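Local coordinates for protein phosphomethylpyrimidine kinase (Pyrococcus furiosus, PDB 2PB9) that probably makes thiamine phosphate through its C-terminal ThiN domain, the part described here, while its N-terminal ThiD section probably phosphorylates hydroxymethylpyrimidine and its phosphate, at residues 122-128 with 138-143; 18-22 with 180-184; 8-12 with 35-39. All coordinates share one frame; numbering follows the deposited sequence.

Interaction 1: residues 122-128 with 138-143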
# COMPACT_ATOMS: atom_id res chain seq x y z
N TYR A 122 -12.48 -9.87 4.66
CA TYR A 122 -12.61 -9.12 3.43
C TYR A 122 -11.31 -8.37 3.22
O TYR A 122 -10.64 -8.01 4.18
CB TYR A 122 -13.82 -8.17 3.48
CG TYR A 122 -13.72 -7.02 4.46
CD1 TYR A 122 -12.83 -5.97 4.23
CD2 TYR A 122 -14.58 -6.93 5.55
CE1 TYR A 122 -12.82 -4.85 5.06
CE2 TYR A 122 -14.58 -5.81 6.38
CZ TYR A 122 -13.70 -4.77 6.13
OH TYR A 122 -13.72 -3.63 6.89
N ASP A 123 -10.95 -8.18 1.95
CA ASP A 123 -9.72 -7.48 1.61
C ASP A 123 -10.08 -6.29 0.74
O ASP A 123 -10.64 -6.45 -0.33
CB ASP A 123 -8.78 -8.43 0.87
CG ASP A 123 -7.47 -7.77 0.48
OD1 ASP A 123 -7.09 -6.75 1.08
OD2 ASP A 123 -6.80 -8.30 -0.43
N ARG A 124 -9.75 -5.10 1.23
CA ARG A 124 -10.03 -3.87 0.52
C ARG A 124 -9.33 -3.80 -0.83
O ARG A 124 -9.71 -3.00 -1.70
CB ARG A 124 -9.64 -2.67 1.39
CG ARG A 124 -10.56 -2.47 2.58
CD ARG A 124 -9.98 -1.53 3.63
NE ARG A 124 -10.97 -1.26 4.67
CZ ARG A 124 -10.71 -0.69 5.85
NH1 ARG A 124 -9.48 -0.31 6.17
NH2 ARG A 124 -11.71 -0.51 6.72
N ARG A 125 -8.30 -4.62 -1.02
CA ARG A 125 -7.58 -4.61 -2.28
C ARG A 125 -8.45 -5.21 -3.38
O ARG A 125 -8.24 -4.96 -4.56
CB ARG A 125 -6.27 -5.39 -2.17
CG ARG A 125 -5.10 -4.54 -1.71
CD ARG A 125 -3.82 -5.35 -1.67
NE ARG A 125 -4.01 -6.55 -0.86
CZ ARG A 125 -3.05 -7.41 -0.53
NH1 ARG A 125 -1.79 -7.22 -0.94
NH2 ARG A 125 -3.34 -8.46 0.22
N GLU A 126 -9.44 -6.00 -2.97
CA GLU A 126 -10.34 -6.63 -3.94
C GLU A 126 -11.63 -5.80 -4.08
O GLU A 126 -12.62 -6.26 -4.64
CB GLU A 126 -10.65 -8.06 -3.49
CG GLU A 126 -9.39 -8.84 -3.10
CD GLU A 126 -9.63 -10.32 -2.90
OE1 GLU A 126 -9.91 -11.02 -3.90
OE2 GLU A 126 -9.54 -10.79 -1.75
N GLU A 127 -11.58 -4.57 -3.58
CA GLU A 127 -12.72 -3.68 -3.62
C GLU A 127 -12.85 -2.86 -4.91
O GLU A 127 -11.90 -2.22 -5.37
CB GLU A 127 -12.68 -2.74 -2.41
CG GLU A 127 -13.69 -1.60 -2.42
CD GLU A 127 -13.67 -0.76 -1.13
OE1 GLU A 127 -12.61 -0.69 -0.45
OE2 GLU A 127 -14.72 -0.15 -0.80
N PRO A 128 -14.04 -2.89 -5.51
CA PRO A 128 -14.33 -2.16 -6.74
C PRO A 128 -14.07 -0.69 -6.52
O PRO A 128 -14.60 -0.08 -5.59
CB PRO A 128 -15.81 -2.45 -6.97
CG PRO A 128 -15.95 -3.85 -6.43
CD PRO A 128 -15.18 -3.76 -5.14
N THR A 138 -17.74 1.45 1.94
CA THR A 138 -16.72 0.43 2.18
C THR A 138 -16.97 -0.51 3.36
O THR A 138 -16.77 -1.72 3.23
CB THR A 138 -15.33 1.08 2.39
OG1 THR A 138 -14.85 1.59 1.15
CG2 THR A 138 -14.35 0.06 2.93
N ILE A 139 -17.37 0.03 4.51
CA ILE A 139 -17.61 -0.84 5.65
C ILE A 139 -18.70 -1.85 5.30
O ILE A 139 -18.53 -3.06 5.49
CB ILE A 139 -17.99 -0.04 6.90
CG1 ILE A 139 -16.85 0.93 7.23
CG2 ILE A 139 -18.23 -0.99 8.07
CD1 ILE A 139 -17.09 1.82 8.44
N PRO A 140 -19.84 -1.37 4.77
CA PRO A 140 -20.89 -2.33 4.42
C PRO A 140 -20.41 -3.31 3.35
O PRO A 140 -20.71 -4.50 3.42
CB PRO A 140 -22.04 -1.43 3.95
CG PRO A 140 -21.36 -0.15 3.56
CD PRO A 140 -20.30 0.02 4.59
N TRP A 141 -19.65 -2.82 2.37
CA TRP A 141 -19.11 -3.69 1.33
C TRP A 141 -18.31 -4.83 1.96
O TRP A 141 -18.48 -6.00 1.61
CB TRP A 141 -18.17 -2.92 0.40
CG TRP A 141 -17.49 -3.84 -0.57
CD1 TRP A 141 -17.99 -4.28 -1.76
CD2 TRP A 141 -16.21 -4.47 -0.42
NE1 TRP A 141 -17.11 -5.15 -2.36
CE2 TRP A 141 -16.01 -5.29 -1.55
CE3 TRP A 141 -15.22 -4.44 0.58
CZ2 TRP A 141 -14.85 -6.06 -1.73
CZ3 TRP A 141 -14.06 -5.21 0.40
CH2 TRP A 141 -13.89 -6.01 -0.75
N GLY A 142 -17.44 -4.47 2.89
CA GLY A 142 -16.63 -5.47 3.56
C GLY A 142 -17.46 -6.53 4.25
O GLY A 142 -17.24 -7.73 4.02
N ILE A 143 -18.41 -6.10 5.08
CA ILE A 143 -19.27 -7.02 5.82
C ILE A 143 -19.98 -8.03 4.91
O ILE A 143 -20.02 -9.21 5.21
CB ILE A 143 -20.33 -6.25 6.66
CG1 ILE A 143 -19.63 -5.28 7.63
CG2 ILE A 143 -21.19 -7.23 7.46
CD1 ILE A 143 -18.66 -5.92 8.59
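The backbones are closest where Tyr-122 passes Gly-142, with CA atoms 5.4 Å apart, and the loop then spreads to 8.1 Å between the CA atoms of Glu-127 and Trp-141. Gly-142 CA lies over one face of the Tyr-122 ring, 3.4 Å from its centroid, a CH-pi contact. Tyr-122 CD1 packs 4.1 Å from Trp-141 CZ3. Trp-141 reaches into the curve of the loop, with CG anti to the backbone N (chi1 173°). Glu-127 CB sits over a face of the six-membered ring of Trp-141, 3.9 Å from the centroid. Asp-123 O meets the ring edge at CH2, 3.3 Å away, and Pro-128 CD packs obliquely near NE1. Thr-138 OG1 donates a hydrogen bond of 2.6 Å to the syn lone pair of Glu-127 OE2. An alanine in place of Tyr-122 would probably open a gap over Gly-142 and deprive Trp-141 CZ3 of an apolar neighbour. Asp-123 pairs with Arg-125 of a second subunit, and Arg-125 with Asp-123 of that subunit. The loop and helix 138-149 belong to the beta-alpha-beta crossover between parallel strands 118-121 and 154-159. Tyr-122 meets His-159 there, and Ile-139 and Ile-143 turn to helix 77-86.

Interaction 2: residues 18-22 with 180-184; sequences EFESI and LEKIK
Apolar packing joins Phe-19 and Ile-22 to Leu-180 and Ile-183. Leu-180 CD1 and Ile-183 CG2 both approach the edge of the Phe-19 ring, near its plane. Ile-183 CG2 is 4.1 Å from Phe-19 CE1. Leu-180 has CG anti to its own N (chi1 -175°), which carries the branch across to the other helix. Its CD1 lies 3.9 Å from Ile-22 CD1, and the two side chains lie alongside each other, pointing opposite ways. The placing of this Ile-22 branch is less certain. The ionic part is one salt bridge, Glu-18 OE2 to Lys-184 NZ, at 2.9 Å. The two chains meet at about a right angle, and the lysine bends near its end to bring NZ to the carboxylate. Ile-22 CG2 packs 3.8 Å from the same NZ. At the end of helix 5-21, Glu-18 O accepts both Ile-22 N and Ser-21 OG, the latter at 2.8 Å. Phe-19 also rests on Pro-24 and Ile-28, and Ile-183 on Leu-27 and Val-171. This is helix-helix packing in a domain with helices packed on a mixed sheet: helix 5-21, near the start of the chain, pairs with helix 176-185, near its end, through an apolar seam with an ion pair at its margin.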
# COMPACT_ATOMS: atom_id res chain seq x y z
N GLU A 18 -17.37 -4.88 32.64
CA GLU A 18 -16.70 -6.16 32.78
C GLU A 18 -15.53 -6.28 31.80
O GLU A 18 -14.49 -6.84 32.12
CB GLU A 18 -17.68 -7.32 32.60
CG GLU A 18 -17.01 -8.68 32.77
CD GLU A 18 -17.99 -9.84 32.81
OE1 GLU A 18 -18.90 -9.89 31.96
OE2 GLU A 18 -17.84 -10.72 33.69
N PHE A 19 -15.73 -5.75 30.59
CA PHE A 19 -14.63 -5.78 29.64
C PHE A 19 -13.36 -5.16 30.21
O PHE A 19 -12.30 -5.74 30.19
CB PHE A 19 -15.01 -5.08 28.34
CG PHE A 19 -13.87 -4.96 27.38
CD1 PHE A 19 -13.44 -6.06 26.66
CD2 PHE A 19 -13.23 -3.75 27.19
CE1 PHE A 19 -12.39 -5.96 25.77
CE2 PHE A 19 -12.18 -3.64 26.31
CZ PHE A 19 -11.76 -4.74 25.59
N GLU A 20 -13.57 -3.98 30.81
CA GLU A 20 -12.48 -3.26 31.46
C GLU A 20 -11.88 -4.08 32.60
O GLU A 20 -10.66 -4.18 32.72
CB GLU A 20 -12.98 -1.94 32.04
CG GLU A 20 -13.34 -0.88 31.04
CD GLU A 20 -13.79 0.39 31.72
OE1 GLU A 20 -14.73 0.31 32.55
OE2 GLU A 20 -13.23 1.47 31.43
N SER A 21 -12.73 -4.67 33.44
CA SER A 21 -12.23 -5.44 34.56
C SER A 21 -11.30 -6.59 34.14
O SER A 21 -10.29 -6.82 34.80
CB SER A 21 -13.40 -5.98 35.41
OG SER A 21 -14.00 -7.12 34.83
N ILE A 22 -11.63 -7.29 33.07
CA ILE A 22 -10.76 -8.39 32.62
C ILE A 22 -9.45 -7.85 32.05
O ILE A 22 -8.56 -8.61 31.69
CB ILE A 22 -11.46 -9.29 31.57
CG1 ILE A 22 -11.84 -8.49 30.33
CG2 ILE A 22 -12.70 -9.93 32.18
CD1 ILE A 22 -12.53 -9.32 29.26
N LEU A 180 -18.87 -10.38 24.84
CA LEU A 180 -17.90 -10.43 25.92
C LEU A 180 -17.44 -11.85 26.23
O LEU A 180 -16.31 -12.06 26.68
CB LEU A 180 -18.46 -9.80 27.19
CG LEU A 180 -17.43 -9.74 28.31
CD1 LEU A 180 -16.12 -9.14 27.79
CD2 LEU A 180 -17.98 -8.92 29.44
N GLU A 181 -18.30 -12.83 25.97
CA GLU A 181 -17.93 -14.21 26.26
C GLU A 181 -16.88 -14.72 25.28
O GLU A 181 -15.99 -15.46 25.67
CB GLU A 181 -19.17 -15.10 26.26
CG GLU A 181 -20.19 -14.67 27.32
CD GLU A 181 -21.35 -15.66 27.52
OE1 GLU A 181 -21.10 -16.78 28.00
OE2 GLU A 181 -22.51 -15.30 27.20
N LYS A 182 -16.97 -14.32 24.02
CA LYS A 182 -15.99 -14.75 23.03
C LYS A 182 -14.64 -14.15 23.40
O LYS A 182 -13.59 -14.78 23.29
CB LYS A 182 -16.36 -14.26 21.62
CG LYS A 182 -17.73 -14.65 21.12
CD LYS A 182 -17.68 -15.92 20.32
CE LYS A 182 -19.07 -16.32 19.85
NZ LYS A 182 -20.01 -16.54 21.00
N ILE A 183 -14.68 -12.90 23.85
CA ILE A 183 -13.46 -12.20 24.23
C ILE A 183 -12.81 -12.90 25.41
O ILE A 183 -11.59 -13.10 25.43
CB ILE A 183 -13.77 -10.73 24.60
CG1 ILE A 183 -14.32 -10.00 23.38
CG2 ILE A 183 -12.50 -10.04 25.12
CD1 ILE A 183 -13.39 -10.00 22.18
N LYS A 184 -13.62 -13.26 26.39
CA LYS A 184 -13.12 -13.96 27.57
C LYS A 184 -12.34 -15.19 27.14
O LYS A 184 -11.24 -15.46 27.65
CB LYS A 184 -14.29 -14.34 28.49
CG LYS A 184 -14.81 -13.19 29.37
CD LYS A 184 -16.16 -13.53 30.00
CE LYS A 184 -16.21 -13.21 31.50
NZ LYS A 184 -15.94 -11.78 31.80

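Interaction 3: residues 8-12 with 35-39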
# COMPACT_ATOMS: atom_id res chain seq x y z
N ILE A 8 -30.96 -2.08 26.68
CA ILE A 8 -29.81 -1.96 25.79
C ILE A 8 -28.70 -1.20 26.50
O ILE A 8 -27.55 -1.63 26.52
CB ILE A 8 -30.17 -1.20 24.49
CG1 ILE A 8 -31.29 -1.93 23.75
CG2 ILE A 8 -28.96 -1.08 23.59
CD1 ILE A 8 -31.67 -1.29 22.44
N TYR A 9 -29.05 -0.05 27.08
CA TYR A 9 -28.08 0.78 27.80
C TYR A 9 -27.46 0.05 29.01
O TYR A 9 -26.28 0.23 29.31
CB TYR A 9 -28.77 2.06 28.27
CG TYR A 9 -27.95 2.86 29.27
CD1 TYR A 9 -26.91 3.71 28.84
CD2 TYR A 9 -28.19 2.76 30.64
CE1 TYR A 9 -26.15 4.44 29.76
CE2 TYR A 9 -27.44 3.47 31.55
CZ TYR A 9 -26.43 4.31 31.12
OH TYR A 9 -25.70 5.01 32.05
N GLU A 10 -28.26 -0.76 29.70
CA GLU A 10 -27.79 -1.49 30.87
C GLU A 10 -26.87 -2.64 30.55
O GLU A 10 -25.79 -2.75 31.11
CB GLU A 10 -28.98 -2.02 31.66
CG GLU A 10 -29.64 -0.98 32.51
CD GLU A 10 -28.77 -0.60 33.69
OE1 GLU A 10 -28.67 -1.42 34.64
OE2 GLU A 10 -28.17 0.51 33.67
N GLU A 11 -27.32 -3.50 29.64
CA GLU A 11 -26.54 -4.66 29.25
C GLU A 11 -25.18 -4.29 28.66
O GLU A 11 -24.18 -4.96 28.93
CB GLU A 11 -27.35 -5.52 28.26
CG GLU A 11 -28.54 -6.20 28.92
CD GLU A 11 -29.06 -7.41 28.16
OE1 GLU A 11 -29.81 -8.20 28.78
OE2 GLU A 11 -28.74 -7.58 26.96
N LEU A 12 -25.14 -3.23 27.86
CA LEU A 12 -23.90 -2.80 27.26
C LEU A 12 -23.03 -2.14 28.33
O LEU A 12 -21.85 -2.46 28.47
CB LEU A 12 -24.16 -1.84 26.10
CG LEU A 12 -22.93 -1.29 25.36
CD1 LEU A 12 -21.99 -2.43 25.02
CD2 LEU A 12 -23.35 -0.54 24.11
N PHE A 35 -17.59 -0.82 21.66
CA PHE A 35 -18.44 -1.97 21.89
C PHE A 35 -19.87 -1.45 21.67
O PHE A 35 -20.29 -0.49 22.33
CB PHE A 35 -18.21 -2.43 23.34
CG PHE A 35 -18.73 -3.80 23.65
CD1 PHE A 35 -18.46 -4.38 24.90
CD2 PHE A 35 -19.50 -4.51 22.74
CE1 PHE A 35 -18.97 -5.64 25.23
CE2 PHE A 35 -20.02 -5.77 23.06
CZ PHE A 35 -19.75 -6.34 24.31
N VAL A 36 -20.59 -2.06 20.74
CA VAL A 36 -21.94 -1.59 20.46
C VAL A 36 -23.06 -2.59 20.63
O VAL A 36 -22.85 -3.80 20.65
CB VAL A 36 -22.07 -1.00 19.02
CG1 VAL A 36 -21.08 0.10 18.82
CG2 VAL A 36 -21.89 -2.11 17.97
N TYR A 37 -24.27 -2.04 20.75
CA TYR A 37 -25.48 -2.82 20.89
C TYR A 37 -26.58 -2.01 20.23
O TYR A 37 -26.96 -0.94 20.70
CB TYR A 37 -25.78 -3.06 22.36
CG TYR A 37 -26.84 -4.11 22.61
CD1 TYR A 37 -27.28 -4.95 21.59
CD2 TYR A 37 -27.39 -4.27 23.89
CE1 TYR A 37 -28.24 -5.93 21.82
CE2 TYR A 37 -28.35 -5.24 24.14
CZ TYR A 37 -28.77 -6.06 23.10
OH TYR A 37 -29.71 -7.02 23.36
N SER A 38 -27.08 -2.53 19.12
CA SER A 38 -28.09 -1.87 18.33
C SER A 38 -29.52 -2.13 18.76
O SER A 38 -29.80 -3.05 19.54
CB SER A 38 -27.93 -2.28 16.86
OG SER A 38 -29.03 -1.85 16.09
N LEU A 39 -30.43 -1.30 18.26
CA LEU A 39 -31.85 -1.47 18.52
C LEU A 39 -32.22 -2.53 17.50
O LEU A 39 -31.55 -2.68 16.49
CB LEU A 39 -32.65 -0.19 18.21
CG LEU A 39 -32.65 0.96 19.21
CD1 LEU A 39 -33.22 2.19 18.55
CD2 LEU A 39 -33.46 0.58 20.44
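The Phe-35 ring carries Leu-12 CD1 over one face. The methyl is 4.0 Å from the ring centroid and 17° off the normal, a CH-pi contact offset toward the rim. The Tyr-37 ring is met obliquely instead. Ile-8 CG2 comes to 3.6 Å from Tyr-37 CD2, and Glu-11 OE2 lies 3.7 Å from Tyr-37 CE2. The Glu-11 carboxylate and the tyrosine ring are nearly parallel, with planes 9° apart. Two residues apart on the strand, Phe-35 and Tyr-37 both leave it on the helix side. Tyr-37 has CG anti to the backbone N (chi1 -167°), which leans the ring toward Ile-8.

Leucine and isoleucine side chains fill the layer between the backbones. Leu-12 splits its two methyls: CD1 goes to Phe-35, while CD2 sits 3.9 Å from Tyr-37 CB and also touches the strand backbone at Phe-35 O. Ile-8 also works with two branches. CG2 packs on Tyr-37, and CD1 slants on toward Leu-39 CD2, just past the end of the strand. The helix and strand segments run nearly antiparallel, with axes 8.8 Å apart. Val-36 and Ser-38 point to the other side of the sheet, where they meet helix 77-86. Pro-176 of helix 176-185 touches Glu-11, Phe-35 and Tyr-37, and Val-179 also packs on Phe-35. Ala-51 of the neighbouring strand adds to the surface under Leu-12.

No hydrogen bond or salt bridge links the two segments. Helix 5-21 is therefore held against strand 35-38 here by shape and by the burial of apolar surface. The strand backbone makes its hydrogen bonds within the sheet, to Ala-51 and Ala-95 among others, and its side chains supply the largely apolar face on which the helix lies.

How the interactions relate
Interaction 3 is the buried contact of the three, and interactions 1 and 2 are only partly buried. Interactions 2 and 3 both use helix 5-21: one sets it against helix 176-185, the other against strand 35-38. They touch where Leu-180 meets Phe-35, so they form one continuous layer on a face of the mixed sheet. Interaction 1 lies on the opposite side of the chain's centre, about 26 Å from interaction 3 between centres. Their chemistry follows their place. Interaction 3 is largely apolar, interaction 2 adds a salt bridge, and interaction 1 combines aromatic packing with a hydrogen bond next to a subunit interface.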